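Local structure of aminoacyltransferase FemA (Staphylococcus aureus, 1LRZ) at residues A[18-23]-A[319-323]; A[54-59]-A[71-77]; A[240-246]-A[309-315]; A[252-256]-A[293-297]. The protein catalyses addition of the second and third glycines of the pentaglycine bridge in staphylococcal peptidoglycan, with glycyl-tRNA as the glycine donor. All blocks are in the same frame, centred on the assembly; numbering follows the deposited sequence.

Contact 1 of 4, residues A[18-23]-A[319-323]; sequences MPYSHF and FINPF
This contact joins the two acetyltransferase-like halves of the FemABX fold: the irregular loop 18-23, between helices 8-16 and 27-35, meets the end of strand 310-320 and the loop beyond it. Two aromatic bumps, Phe323 and Phe23, fill the interface; CA atoms are 5.8 Å apart between Pro19 and Phe323 and 6.7 Å between Phe23 and Asn321. Tyr20 takes a left-handed backbone conformation (54/46), bending the loop into a hollow for Phe323. The t rotamer lays one face of the Phe323 ring on the Pro19-Tyr20 peptide, with Tyr20 N 3.2 Å from Phe323 CZ. That ring also turns its edge to the Tyr20 face (centroids 4.9 Å, planes 52°), while Pro19 CB flanks Phe323 CE1 at 4.1 Å. At the other end, Phe23 (chi1 p) points toward 319-323, its CB 3.3 Å from Asn321 ND2 and its ring obliquely beside Phe319 (centroids 4.2 Å, planes 36°), CE2 of Phe23 being 3.4 Å from CE1 of Phe319. Arg235 binds Asn321 OD1, and Arg360 the Tyr20 hydroxyl. A water bridges the segments, donating to Ser21 OG at 3.0 Å and accepting from Phe323 N at 2.9 Å.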
loop_
_atom_site.group_PDB
_atom_site.type_symbol
_atom_site.label_atom_id
_atom_site.label_comp_id
_atom_site.label_asym_id
_atom_site.label_seq_id
_atom_site.Cartn_x
_atom_site.Cartn_y
_atom_site.Cartn_z
ATOM N N MET A 18 8.290 -2.730 -16.254
ATOM C CA MET A 18 9.376 -3.278 -15.447
ATOM C C MET A 18 9.028 -3.611 -14.001
ATOM O O MET A 18 8.182 -2.959 -13.384
ATOM C CB MET A 18 10.558 -2.283 -15.445
ATOM C CG MET A 18 11.304 -2.127 -16.811
ATOM S SD MET A 18 12.273 -3.593 -17.222
ATOM C CE MET A 18 13.726 -3.309 -16.325
ATOM N N PRO A 19 9.677 -4.643 -13.446
ATOM C CA PRO A 19 9.429 -5.022 -12.050
ATOM C C PRO A 19 10.150 -3.987 -11.194
ATOM O O PRO A 19 11.113 -3.365 -11.648
ATOM C CB PRO A 19 10.077 -6.404 -11.938
ATOM C CG PRO A 19 11.189 -6.333 -12.948
ATOM C CD PRO A 19 10.512 -5.647 -14.121
ATOM N N TYR A 20 9.690 -3.801 -9.963
ATOM C CA TYR A 20 10.297 -2.833 -9.063
ATOM C C TYR A 20 10.389 -1.421 -9.645
ATOM O O TYR A 20 11.427 -0.769 -9.598
ATOM C CB TYR A 20 11.674 -3.328 -8.594
ATOM C CG TYR A 20 11.560 -4.383 -7.505
ATOM C CD1 TYR A 20 11.148 -4.038 -6.211
ATOM C CD2 TYR A 20 11.766 -5.733 -7.786
ATOM C CE1 TYR A 20 10.938 -5.011 -5.226
ATOM C CE2 TYR A 20 11.558 -6.716 -6.804
ATOM C CZ TYR A 20 11.144 -6.345 -5.536
ATOM O OH TYR A 20 10.919 -7.306 -4.577
ATOM N N SER A 21 9.293 -0.971 -10.233
ATOM C CA SER A 21 9.206 0.388 -10.735
ATOM C C SER A 21 8.233 0.977 -9.718
ATOM O O SER A 21 7.057 0.632 -9.707
ATOM C CB SER A 21 8.619 0.420 -12.149
ATOM O OG SER A 21 7.487 -0.429 -12.245
ATOM N N HIS A 22 8.741 1.832 -8.841
ATOM C CA HIS A 22 7.942 2.448 -7.770
ATOM C C HIS A 22 6.868 3.387 -8.316
ATOM O O HIS A 22 7.001 3.893 -9.436
ATOM C CB HIS A 22 8.881 3.217 -6.836
ATOM C CG HIS A 22 8.318 3.479 -5.475
ATOM N ND1 HIS A 22 8.223 4.748 -4.945
ATOM C CD2 HIS A 22 7.905 2.631 -4.501
ATOM C CE1 HIS A 22 7.782 4.671 -3.700
ATOM N NE2 HIS A 22 7.582 3.398 -3.405
ATOM N N PHE A 23 5.824 3.646 -7.523
ATOM C CA PHE A 23 4.745 4.518 -7.978
ATOM C C PHE A 23 5.236 5.950 -8.191
ATOM O O PHE A 23 4.543 6.748 -8.813
ATOM C CB PHE A 23 3.538 4.499 -7.012
ATOM C CG PHE A 23 3.852 4.954 -5.605
ATOM C CD1 PHE A 23 4.126 4.024 -4.599
ATOM C CD2 PHE A 23 3.862 6.308 -5.285
ATOM C CE1 PHE A 23 4.404 4.436 -3.294
ATOM C CE2 PHE A 23 4.140 6.734 -3.977
ATOM C CZ PHE A 23 4.411 5.795 -2.983
ATOM N N PHE A 319 -2.151 3.212 -4.033
ATOM C CA PHE A 319 -1.531 3.515 -5.322
ATOM C C PHE A 319 -1.607 2.232 -6.153
ATOM O O PHE A 319 -1.338 1.127 -5.653
ATOM C CB PHE A 319 -0.086 3.970 -5.127
ATOM C CG PHE A 319 0.026 5.274 -4.389
ATOM C CD1 PHE A 319 0.956 5.438 -3.367
ATOM C CD2 PHE A 319 -0.840 6.327 -4.683
ATOM C CE1 PHE A 319 1.020 6.633 -2.646
ATOM C CE2 PHE A 319 -0.779 7.531 -3.965
ATOM C CZ PHE A 319 0.150 7.680 -2.946
ATOM N N ILE A 320 -1.990 2.374 -7.418
ATOM C CA ILE A 320 -2.158 1.220 -8.283
ATOM C C ILE A 320 -1.348 1.334 -9.562
ATOM O O ILE A 320 -1.549 2.240 -10.365
ATOM C CB ILE A 320 -3.660 1.024 -8.660
ATOM C CG1 ILE A 320 -4.505 0.845 -7.390
ATOM C CG2 ILE A 320 -3.827 -0.175 -9.581
ATOM C CD1 ILE A 320 -4.854 2.140 -6.711
ATOM N N ASN A 321 -0.425 0.405 -9.740
ATOM C CA ASN A 321 0.400 0.386 -10.927
ATOM C C ASN A 321 0.559 -1.064 -11.350
ATOM O O ASN A 321 0.257 -1.983 -10.579
ATOM C CB ASN A 321 1.746 1.057 -10.630
ATOM C CG ASN A 321 1.587 2.543 -10.334
ATOM O OD1 ASN A 321 1.478 3.360 -11.252
ATOM N ND2 ASN A 321 1.536 2.894 -9.046
ATOM N N PRO A 322 1.013 -1.291 -12.585
ATOM C CA PRO A 322 1.184 -2.666 -13.064
ATOM C C PRO A 322 2.008 -3.581 -12.160
ATOM O O PRO A 322 1.714 -4.769 -12.038
ATOM C CB PRO A 322 1.828 -2.472 -14.439
ATOM C CG PRO A 322 1.221 -1.156 -14.900
ATOM C CD PRO A 322 1.354 -0.316 -13.638
ATOM N N PHE A 323 3.039 -3.038 -11.520
ATOM C CA PHE A 323 3.894 -3.858 -10.669
ATOM C C PHE A 323 3.272 -4.257 -9.333
ATOM O O PHE A 323 3.524 -5.347 -8.826
ATOM C CB PHE A 323 5.211 -3.126 -10.392
ATOM C CG PHE A 323 6.130 -3.861 -9.451
ATOM C CD1 PHE A 323 6.542 -5.161 -9.735
ATOM C CD2 PHE A 323 6.619 -3.236 -8.302
ATOM C CE1 PHE A 323 7.435 -5.832 -8.888
ATOM C CE2 PHE A 323 7.510 -3.895 -7.448
ATOM C CZ PHE A 323 7.919 -5.194 -7.743
HETATM O O HOH W 1 4.450 -0.610 -12.121
#

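Contact 2 of 4, residues A[54-59]-A[71-77]; sequences AACLLT and YSNRGPV
Strand residues 54-59 run extended and antiparallel to 71-77, which pair with them at two places and loop away in between. Ala55 and Val77 form a hydrogen-bonded pair (Ala55 N to Val77 O 2.9 Å, Val77 N to Ala55 O 2.8 Å); so do Thr59 and Tyr71 (Thr59 N to Tyr71 O 3.1 Å, Tyr71 N to Thr59 O 3.0 Å). The register differs by two between these ladders. A type I' turn from Ser72 to Gly75 takes up the extra residues: Asn73 (48/53) and Arg74 (69/9) are left-handed, Gly75 N donates to Ser72 O at 2.9 Å, and Ser72 OG to Gly75 O at 3.1 Å. A cis peptide then leads into Pro76. This is an interrupted beta hairpin, 52-63 with 67-78, within the mixed sheet of the N-terminal acetyltransferase-like half. Cys56, chi1 t, fills the gap between ladders: its SG lies 3.8 Å from Gly75 C, where a CB on residue 75 would clash, and its CB 3.6 Å from Pro76 CB. Helix 83-98 covers Cys56, Leu58 and Pro76 through Phe89, Phe90 and Leu93. On the other face, with Ala55, Leu57 and Val77, lies helix 8-16. Asn73, chi1 m, points toward the strand beside Thr59.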
loop_
_atom_site.group_PDB
_atom_site.type_symbol
_atom_site.label_atom_id
_atom_site.label_comp_id
_atom_site.label_asym_id
_atom_site.label_seq_id
_atom_site.Cartn_x
_atom_site.Cartn_y
_atom_site.Cartn_z
ATOM N N ALA A 54 16.480 1.737 -19.479
ATOM C CA ALA A 54 16.707 2.253 -18.123
ATOM C C ALA A 54 16.089 3.629 -18.044
ATOM O O ALA A 54 16.103 4.378 -19.022
ATOM C CB ALA A 54 18.196 2.338 -17.811
ATOM N N ALA A 55 15.545 3.972 -16.883
ATOM C CA ALA A 55 14.916 5.276 -16.721
ATOM C C ALA A 55 14.915 5.736 -15.271
ATOM O O ALA A 55 15.021 4.930 -14.344
ATOM C CB ALA A 55 13.468 5.220 -17.234
ATOM N N CYS A 56 14.785 7.042 -15.078
ATOM C CA CYS A 56 14.709 7.575 -13.737
ATOM C C CYS A 56 14.166 8.977 -13.739
ATOM O O CYS A 56 14.572 9.829 -14.546
ATOM C CB CYS A 56 16.071 7.576 -13.049
ATOM S SG CYS A 56 15.951 7.790 -11.243
ATOM N N LEU A 57 13.212 9.196 -12.849
ATOM C CA LEU A 57 12.636 10.506 -12.678
ATOM C C LEU A 57 13.499 11.113 -11.570
ATOM O O LEU A 57 13.713 10.494 -10.525
ATOM C CB LEU A 57 11.175 10.389 -12.247
ATOM C CG LEU A 57 10.428 11.679 -11.918
ATOM C CD1 LEU A 57 8.932 11.380 -11.886
ATOM C CD2 LEU A 57 10.881 12.225 -10.572
ATOM N N LEU A 58 14.026 12.302 -11.820
ATOM C CA LEU A 58 14.872 12.990 -10.851
ATOM C C LEU A 58 14.247 14.329 -10.523
ATOM O O LEU A 58 13.629 14.953 -11.389
ATOM C CB LEU A 58 16.259 13.264 -11.445
ATOM C CG LEU A 58 17.103 12.136 -12.053
ATOM C CD1 LEU A 58 18.270 12.758 -12.832
ATOM C CD2 LEU A 58 17.606 11.219 -10.959
ATOM N N THR A 59 14.384 14.756 -9.273
ATOM C CA THR A 59 13.892 16.063 -8.874
ATOM C C THR A 59 15.095 16.794 -8.291
ATOM O O THR A 59 15.991 16.181 -7.708
ATOM C CB THR A 59 12.761 15.997 -7.817
ATOM O OG1 THR A 59 13.137 15.105 -6.760
ATOM C CG2 THR A 59 11.443 15.555 -8.469
ATOM N N TYR A 71 17.655 14.170 -6.296
ATOM C CA TYR A 71 17.069 12.981 -5.662
ATOM C C TYR A 71 16.483 12.037 -6.734
ATOM O O TYR A 71 15.762 12.490 -7.631
ATOM C CB TYR A 71 15.980 13.437 -4.670
ATOM C CG TYR A 71 15.199 12.308 -4.018
ATOM C CD1 TYR A 71 15.858 11.260 -3.372
ATOM C CD2 TYR A 71 13.799 12.284 -4.060
ATOM C CE1 TYR A 71 15.146 10.209 -2.793
ATOM C CE2 TYR A 71 13.077 11.240 -3.483
ATOM C CZ TYR A 71 13.755 10.206 -2.856
ATOM O OH TYR A 71 13.051 9.156 -2.318
ATOM N N SER A 72 16.791 10.736 -6.650
ATOM C CA SER A 72 16.305 9.768 -7.645
ATOM C C SER A 72 14.878 9.235 -7.468
ATOM O O SER A 72 14.427 8.396 -8.251
ATOM C CB SER A 72 17.266 8.577 -7.744
ATOM O OG SER A 72 17.218 7.785 -6.567
ATOM N N ASN A 73 14.178 9.685 -6.432
ATOM C CA ASN A 73 12.795 9.269 -6.220
ATOM C C ASN A 73 12.510 7.761 -6.320
ATOM O O ASN A 73 11.616 7.351 -7.063
ATOM C CB ASN A 73 11.884 10.007 -7.215
ATOM C CG ASN A 73 11.937 11.525 -7.048
ATOM O OD1 ASN A 73 12.903 12.180 -7.463
ATOM N ND2 ASN A 73 10.904 12.089 -6.434
ATOM N N ARG A 74 13.248 6.947 -5.570
ATOM C CA ARG A 74 13.067 5.488 -5.579
ATOM C C ARG A 74 13.489 4.823 -6.885
ATOM O O ARG A 74 13.229 3.633 -7.104
ATOM C CB ARG A 74 11.604 5.121 -5.279
ATOM C CG ARG A 74 11.278 4.982 -3.799
ATOM C CD ARG A 74 12.224 4.004 -3.158
ATOM N NE ARG A 74 11.809 3.528 -1.842
ATOM C CZ ARG A 74 12.599 2.800 -1.065
ATOM N NH1 ARG A 74 12.182 2.376 0.121
ATOM N NH2 ARG A 74 13.828 2.520 -1.479
ATOM N N GLY A 75 14.129 5.593 -7.756
ATOM C CA GLY A 75 14.590 5.048 -9.020
ATOM C C GLY A 75 16.084 4.826 -8.911
ATOM O O GLY A 75 16.643 5.026 -7.839
ATOM N N PRO A 76 16.771 4.457 -9.999
ATOM C CA PRO A 76 16.238 4.222 -11.344
ATOM C C PRO A 76 15.575 2.864 -11.558
ATOM O O PRO A 76 15.720 1.945 -10.753
ATOM C CB PRO A 76 17.472 4.370 -12.224
ATOM C CG PRO A 76 18.549 3.804 -11.361
ATOM C CD PRO A 76 18.245 4.394 -10.000
ATOM N N VAL A 77 14.842 2.759 -12.658
ATOM C CA VAL A 77 14.198 1.510 -13.040
ATOM C C VAL A 77 15.155 0.988 -14.109
ATOM O O VAL A 77 15.383 1.647 -15.124
ATOM C CB VAL A 77 12.806 1.766 -13.630
ATOM C CG1 VAL A 77 12.133 0.444 -13.966
ATOM C CG2 VAL A 77 11.960 2.564 -12.616
#

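Contact 3 of 4, residues A[240-246]-A[309-315]; sequences LAYINFD and NELPISA
A classic beta bulge breaks this strand pair: Ile313 and Ser314 both face Ala241, whose O accepts from Ile313 N at 3.0 Å and weakly from Ser314 N at 3.5 Å. Ile313 makes the extra step with a near-helical psi (-122/-18). Strands 240-244 and 310-315 are antiparallel, their axes 4.6 Å apart at 149°. Beyond the bulge the register is Tyr242-Pro312, Ile243-Leu311, Asn244-Glu310. Hydrogen bonds run from Ala241 N to Ser314 O (2.8 Å), Ile243 N to Leu311 O (3.0 Å), Leu311 N to Ile243 O (2.9 Å) and Phe245 N to Asn309 O (2.8 Å). On one face Leu240 CD1 packs on Pro312 CB (3.7 Å), and Glu310 OE2, salt-bridged to Arg194, lies over the Tyr242 ring, 3.5 Å from CD1. Toward the other, Phe245 CE1 meets Leu311 CB at 3.6 Å. Asn244 is at the N-cap of helix 245-272, and helix 277-307 leads into 310-315; these paired strands, in the mixed sheet of the second acetyltransferase-like subdomain, thus form the base from which the FemA helical arm projects.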
loop_
_atom_site.group_PDB
_atom_site.type_symbol
_atom_site.label_atom_id
_atom_site.label_comp_id
_atom_site.label_asym_id
_atom_site.label_seq_id
_atom_site.Cartn_x
_atom_site.Cartn_y
_atom_site.Cartn_z
ATOM N N LEU A 240 -13.426 3.277 1.013
ATOM C CA LEU A 240 -14.017 3.596 2.307
ATOM C C LEU A 240 -14.983 2.464 2.673
ATOM O O LEU A 240 -15.888 2.137 1.897
ATOM C CB LEU A 240 -14.812 4.916 2.254
ATOM C CG LEU A 240 -15.760 5.089 3.466
ATOM C CD1 LEU A 240 -14.936 5.442 4.708
ATOM C CD2 LEU A 240 -16.821 6.164 3.205
ATOM N N ALA A 241 -14.774 1.853 3.835
ATOM C CA ALA A 241 -15.666 0.803 4.308
ATOM C C ALA A 241 -16.695 1.594 5.100
ATOM O O ALA A 241 -16.330 2.510 5.858
ATOM C CB ALA A 241 -14.917 -0.167 5.228
ATOM N N TYR A 242 -17.967 1.250 4.942
ATOM C CA TYR A 242 -19.014 1.991 5.627
ATOM C C TYR A 242 -20.303 1.188 5.743
ATOM O O TYR A 242 -20.454 0.120 5.149
ATOM C CB TYR A 242 -19.311 3.261 4.841
ATOM C CG TYR A 242 -19.981 2.952 3.522
ATOM C CD1 TYR A 242 -21.375 2.925 3.416
ATOM C CD2 TYR A 242 -19.224 2.599 2.398
ATOM C CE1 TYR A 242 -22.004 2.555 2.227
ATOM C CE2 TYR A 242 -19.842 2.223 1.203
ATOM C CZ TYR A 242 -21.233 2.203 1.126
ATOM O OH TYR A 242 -21.852 1.832 -0.047
ATOM N N ILE A 243 -21.238 1.726 6.511
ATOM C CA ILE A 243 -22.531 1.093 6.673
ATOM C C ILE A 243 -23.586 2.116 6.286
ATOM O O ILE A 243 -23.539 3.255 6.750
ATOM C CB ILE A 243 -22.796 0.688 8.131
ATOM C CG1 ILE A 243 -21.780 -0.368 8.583
ATOM C CG2 ILE A 243 -24.229 0.170 8.265
ATOM C CD1 ILE A 243 -21.907 -0.750 10.054
ATOM N N ASN A 244 -24.506 1.705 5.420
ATOM C CA ASN A 244 -25.633 2.531 4.998
ATOM C C ASN A 244 -26.742 1.922 5.853
ATOM O O ASN A 244 -27.178 0.800 5.595
ATOM C CB ASN A 244 -25.930 2.314 3.509
ATOM C CG ASN A 244 -27.147 3.087 3.037
ATOM O OD1 ASN A 244 -27.132 3.690 1.957
ATOM N ND2 ASN A 244 -28.208 3.072 3.836
ATOM N N PHE A 245 -27.190 2.638 6.877
ATOM C CA PHE A 245 -28.189 2.055 7.754
ATOM C C PHE A 245 -29.534 1.691 7.145
ATOM O O PHE A 245 -30.074 0.639 7.473
ATOM C CB PHE A 245 -28.335 2.913 9.009
ATOM C CG PHE A 245 -27.137 2.821 9.919
ATOM C CD1 PHE A 245 -26.297 3.911 10.105
ATOM C CD2 PHE A 245 -26.807 1.609 10.529
ATOM C CE1 PHE A 245 -25.138 3.802 10.876
ATOM C CE2 PHE A 245 -25.650 1.489 11.301
ATOM C CZ PHE A 245 -24.812 2.593 11.472
ATOM N N ASP A 246 -30.073 2.511 6.249
ATOM C CA ASP A 246 -31.343 2.149 5.627
ATOM C C ASP A 246 -31.226 0.803 4.923
ATOM O O ASP A 246 -32.100 -0.047 5.053
ATOM C CB ASP A 246 -31.794 3.197 4.605
ATOM C CG ASP A 246 -32.379 4.424 5.258
ATOM O OD1 ASP A 246 -32.961 4.289 6.357
ATOM O OD2 ASP A 246 -32.270 5.522 4.667
ATOM N N ASN A 309 -27.312 8.401 8.290
ATOM C CA ASN A 309 -27.479 7.146 7.573
ATOM C C ASN A 309 -26.200 6.451 7.103
ATOM O O ASN A 309 -26.221 5.245 6.852
ATOM C CB ASN A 309 -28.427 7.316 6.390
ATOM C CG ASN A 309 -28.859 5.986 5.815
ATOM O OD1 ASN A 309 -28.628 5.695 4.642
ATOM N ND2 ASN A 309 -29.481 5.161 6.646
ATOM N N GLU A 310 -25.102 7.190 6.957
ATOM C CA GLU A 310 -23.850 6.552 6.550
ATOM C C GLU A 310 -22.799 6.639 7.638
ATOM O O GLU A 310 -22.406 7.728 8.052
ATOM C CB GLU A 310 -23.244 7.152 5.273
ATOM C CG GLU A 310 -22.007 6.329 4.842
ATOM C CD GLU A 310 -21.264 6.865 3.625
ATOM O OE1 GLU A 310 -20.505 7.855 3.753
ATOM O OE2 GLU A 310 -21.429 6.279 2.538
ATOM N N LEU A 311 -22.347 5.480 8.100
ATOM C CA LEU A 311 -21.318 5.437 9.123
ATOM C C LEU A 311 -20.008 4.964 8.499
ATOM O O LEU A 311 -19.868 3.792 8.129
ATOM C CB LEU A 311 -21.705 4.488 10.260
ATOM C CG LEU A 311 -20.664 4.462 11.386
ATOM C CD1 LEU A 311 -20.591 5.839 12.029
ATOM C CD2 LEU A 311 -21.015 3.404 12.424
ATOM N N PRO A 312 -19.043 5.881 8.338
ATOM C CA PRO A 312 -17.751 5.501 7.757
ATOM C C PRO A 312 -16.991 4.805 8.872
ATOM O O PRO A 312 -16.967 5.311 9.996
ATOM C CB PRO A 312 -17.137 6.842 7.372
ATOM C CG PRO A 312 -17.667 7.766 8.432
ATOM C CD PRO A 312 -19.120 7.338 8.566
ATOM N N ILE A 313 -16.386 3.652 8.590
ATOM C CA ILE A 313 -15.670 2.940 9.646
ATOM C C ILE A 313 -14.185 2.649 9.408
ATOM O O ILE A 313 -13.449 2.358 10.352
ATOM C CB ILE A 313 -16.396 1.636 9.986
ATOM C CG1 ILE A 313 -16.500 0.750 8.746
ATOM C CG2 ILE A 313 -17.802 1.966 10.515
ATOM C CD1 ILE A 313 -16.977 -0.660 9.061
ATOM N N SER A 314 -13.742 2.730 8.156
ATOM C CA SER A 314 -12.336 2.488 7.836
ATOM C C SER A 314 -12.073 2.997 6.421
ATOM O O SER A 314 -12.970 2.995 5.577
ATOM C CB SER A 314 -12.026 0.982 7.930
ATOM O OG SER A 314 -10.632 0.719 7.843
ATOM N N ALA A 315 -10.850 3.448 6.163
ATOM C CA ALA A 315 -10.505 3.942 4.834
ATOM C C ALA A 315 -9.023 3.749 4.565
ATOM O O ALA A 315 -8.218 3.617 5.498
ATOM C CB ALA A 315 -10.870 5.425 4.700
#

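Contact 4 of 4, residues A[252-256]-A[293-297]; sequences LNEER and NEQKI
Leu252 opens the contact in helix 245-272, which runs antiparallel to helix 277-307; the axes of the two short segments pass 10.1 Å apart, crossing at -161°, and CA atoms pair Leu252 with Ile297 and Arg256 with Asn293, each at 6.7 Å. With its m,t rotamer Leu252 wedges into the interface, CB 3.7 Å from Ile297 CG1 and CD1 3.8 Å from Lys296 CB. Asn253 sits at the margin, OD1 3.6 Å from Ile297 CD1. One turn after Leu252, Arg256 reaches across, chi1 to chi3 all t. Its guanidinium lies next to Asn293, and NH1 donates to Leu290 O one turn back on the partner helix. Arg256 NH2 donates to a water at 2.9 Å, which donates a weak hydrogen bond to Glu294 OE1 at 3.5 Å. This is a two-helix antiparallel coiled coil, reminiscent in shape of the coiled-coil arm of seryl-tRNA synthetase. The pair projects from the body, rooted where helix 245-272 follows strand 236-244 and helix 277-307 leads into strand 310-320.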
loop_
_atom_site.group_PDB
_atom_site.type_symbol
_atom_site.label_atom_id
_atom_site.label_comp_id
_atom_site.label_asym_id
_atom_site.label_seq_id
_atom_site.Cartn_x
_atom_site.Cartn_y
_atom_site.Cartn_z
ATOM N N LEU A 252 -31.713 -6.694 7.267
ATOM C CA LEU A 252 -32.018 -7.392 8.513
ATOM C C LEU A 252 -33.499 -7.743 8.602
ATOM O O LEU A 252 -33.866 -8.818 9.087
ATOM C CB LEU A 252 -31.609 -6.549 9.723
ATOM C CG LEU A 252 -30.101 -6.452 9.984
ATOM C CD1 LEU A 252 -29.821 -5.395 11.039
ATOM C CD2 LEU A 252 -29.564 -7.813 10.423
ATOM N N ASN A 253 -34.358 -6.850 8.128
ATOM C CA ASN A 253 -35.784 -7.137 8.193
ATOM C C ASN A 253 -36.156 -8.249 7.238
ATOM O O ASN A 253 -37.032 -9.063 7.535
ATOM C CB ASN A 253 -36.601 -5.877 7.916
ATOM C CG ASN A 253 -36.801 -5.045 9.168
ATOM O OD1 ASN A 253 -37.348 -5.528 10.159
ATOM N ND2 ASN A 253 -36.362 -3.796 9.133
ATOM N N GLU A 254 -35.477 -8.306 6.099
ATOM C CA GLU A 254 -35.760 -9.351 5.131
ATOM C C GLU A 254 -35.328 -10.689 5.710
ATOM O O GLU A 254 -35.992 -11.708 5.511
ATOM C CB GLU A 254 -35.037 -9.047 3.820
ATOM C CG GLU A 254 -35.404 -7.655 3.306
ATOM C CD GLU A 254 -34.861 -7.348 1.928
ATOM O OE1 GLU A 254 -33.626 -7.445 1.732
ATOM O OE2 GLU A 254 -35.676 -6.999 1.043
ATOM N N GLU A 255 -34.225 -10.680 6.453
ATOM C CA GLU A 255 -33.736 -11.904 7.072
ATOM C C GLU A 255 -34.703 -12.284 8.193
ATOM O O GLU A 255 -34.989 -13.462 8.405
ATOM C CB GLU A 255 -32.322 -11.696 7.626
ATOM C CG GLU A 255 -31.341 -11.181 6.573
ATOM C CD GLU A 255 -29.927 -10.997 7.101
ATOM O OE1 GLU A 255 -29.763 -10.434 8.208
ATOM O OE2 GLU A 255 -28.975 -11.402 6.398
ATOM N N ARG A 256 -35.225 -11.281 8.892
ATOM C CA ARG A 256 -36.164 -11.535 9.981
ATOM C C ARG A 256 -37.444 -12.210 9.475
ATOM O O ARG A 256 -37.959 -13.139 10.104
ATOM C CB ARG A 256 -36.518 -10.233 10.707
ATOM C CG ARG A 256 -37.312 -10.490 11.977
ATOM C CD ARG A 256 -37.546 -9.242 12.800
ATOM N NE ARG A 256 -38.077 -9.613 14.105
ATOM C CZ ARG A 256 -37.341 -10.080 15.110
ATOM N NH1 ARG A 256 -36.021 -10.224 14.975
ATOM N NH2 ARG A 256 -37.933 -10.440 16.236
ATOM N N ASN A 293 -31.195 -10.992 15.863
ATOM C CA ASN A 293 -31.579 -10.168 14.722
ATOM C C ASN A 293 -32.222 -8.873 15.224
ATOM O O ASN A 293 -31.921 -7.784 14.727
ATOM C CB ASN A 293 -32.560 -10.933 13.823
ATOM C CG ASN A 293 -33.115 -10.073 12.697
ATOM O OD1 ASN A 293 -32.535 -9.986 11.609
ATOM N ND2 ASN A 293 -34.241 -9.422 12.960
ATOM N N GLU A 294 -33.088 -8.996 16.228
ATOM C CA GLU A 294 -33.769 -7.842 16.793
ATOM C C GLU A 294 -32.783 -6.835 17.391
ATOM O O GLU A 294 -32.915 -5.623 17.181
ATOM C CB GLU A 294 -34.758 -8.299 17.862
ATOM C CG GLU A 294 -35.525 -7.161 18.506
ATOM C CD GLU A 294 -36.613 -7.659 19.431
ATOM O OE1 GLU A 294 -36.287 -8.406 20.377
ATOM O OE2 GLU A 294 -37.791 -7.307 19.208
ATOM N N GLN A 295 -31.802 -7.334 18.140
ATOM C CA GLN A 295 -30.803 -6.465 18.739
ATOM C C GLN A 295 -29.972 -5.789 17.661
ATOM O O GLN A 295 -29.559 -4.645 17.828
ATOM C CB GLN A 295 -29.889 -7.244 19.692
ATOM C CG GLN A 295 -30.568 -7.611 21.002
ATOM C CD GLN A 295 -29.654 -8.348 21.967
ATOM O OE1 GLN A 295 -28.586 -7.846 22.345
ATOM N NE2 GLN A 295 -30.072 -9.548 22.380
ATOM N N LYS A 296 -29.722 -6.483 16.554
ATOM C CA LYS A 296 -28.944 -5.863 15.481
ATOM C C LYS A 296 -29.733 -4.694 14.897
ATOM O O LYS A 296 -29.174 -3.630 14.619
ATOM C CB LYS A 296 -28.635 -6.864 14.369
ATOM C CG LYS A 296 -27.429 -7.755 14.609
ATOM C CD LYS A 296 -27.184 -8.568 13.346
ATOM C CE LYS A 296 -26.163 -9.661 13.537
ATOM N NZ LYS A 296 -26.216 -10.599 12.378
ATOM N N ILE A 297 -31.035 -4.899 14.706
ATOM C CA ILE A 297 -31.893 -3.853 14.166
ATOM C C ILE A 297 -31.909 -2.657 15.115
ATOM O O ILE A 297 -31.718 -1.514 14.688
ATOM C CB ILE A 297 -33.334 -4.384 13.929
ATOM C CG1 ILE A 297 -33.315 -5.408 12.783
ATOM C CG2 ILE A 297 -34.273 -3.234 13.600
ATOM C CD1 ILE A 297 -34.650 -6.078 12.499
HETATM O O HOH W 2 -36.809 -11.453 18.765
#

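In the fold
Contact 2 is almost wholly buried; contacts 1 and 3 are partly buried, and contact 4 lies farthest out, its centre about 36 Å from the chain centre. Strand 310-320 serves contacts 3 and 1 in turn, while helix 245-272 begins in contact 3 and carries contact 4, their centres about 18 Å apart. Contacts 1 and 2 touch where Met18 and Ser21 meet Val77 and where His22 meets Arg74, so the 18-23 loop rests on the hairpin of its own half. Backbone hydrogen bonds hold the sheet contacts 2 and 3. Contact 1 relies on aromatic rings and one water; contact 4 has an apolar Leu-Ile centre edged by polar side chains.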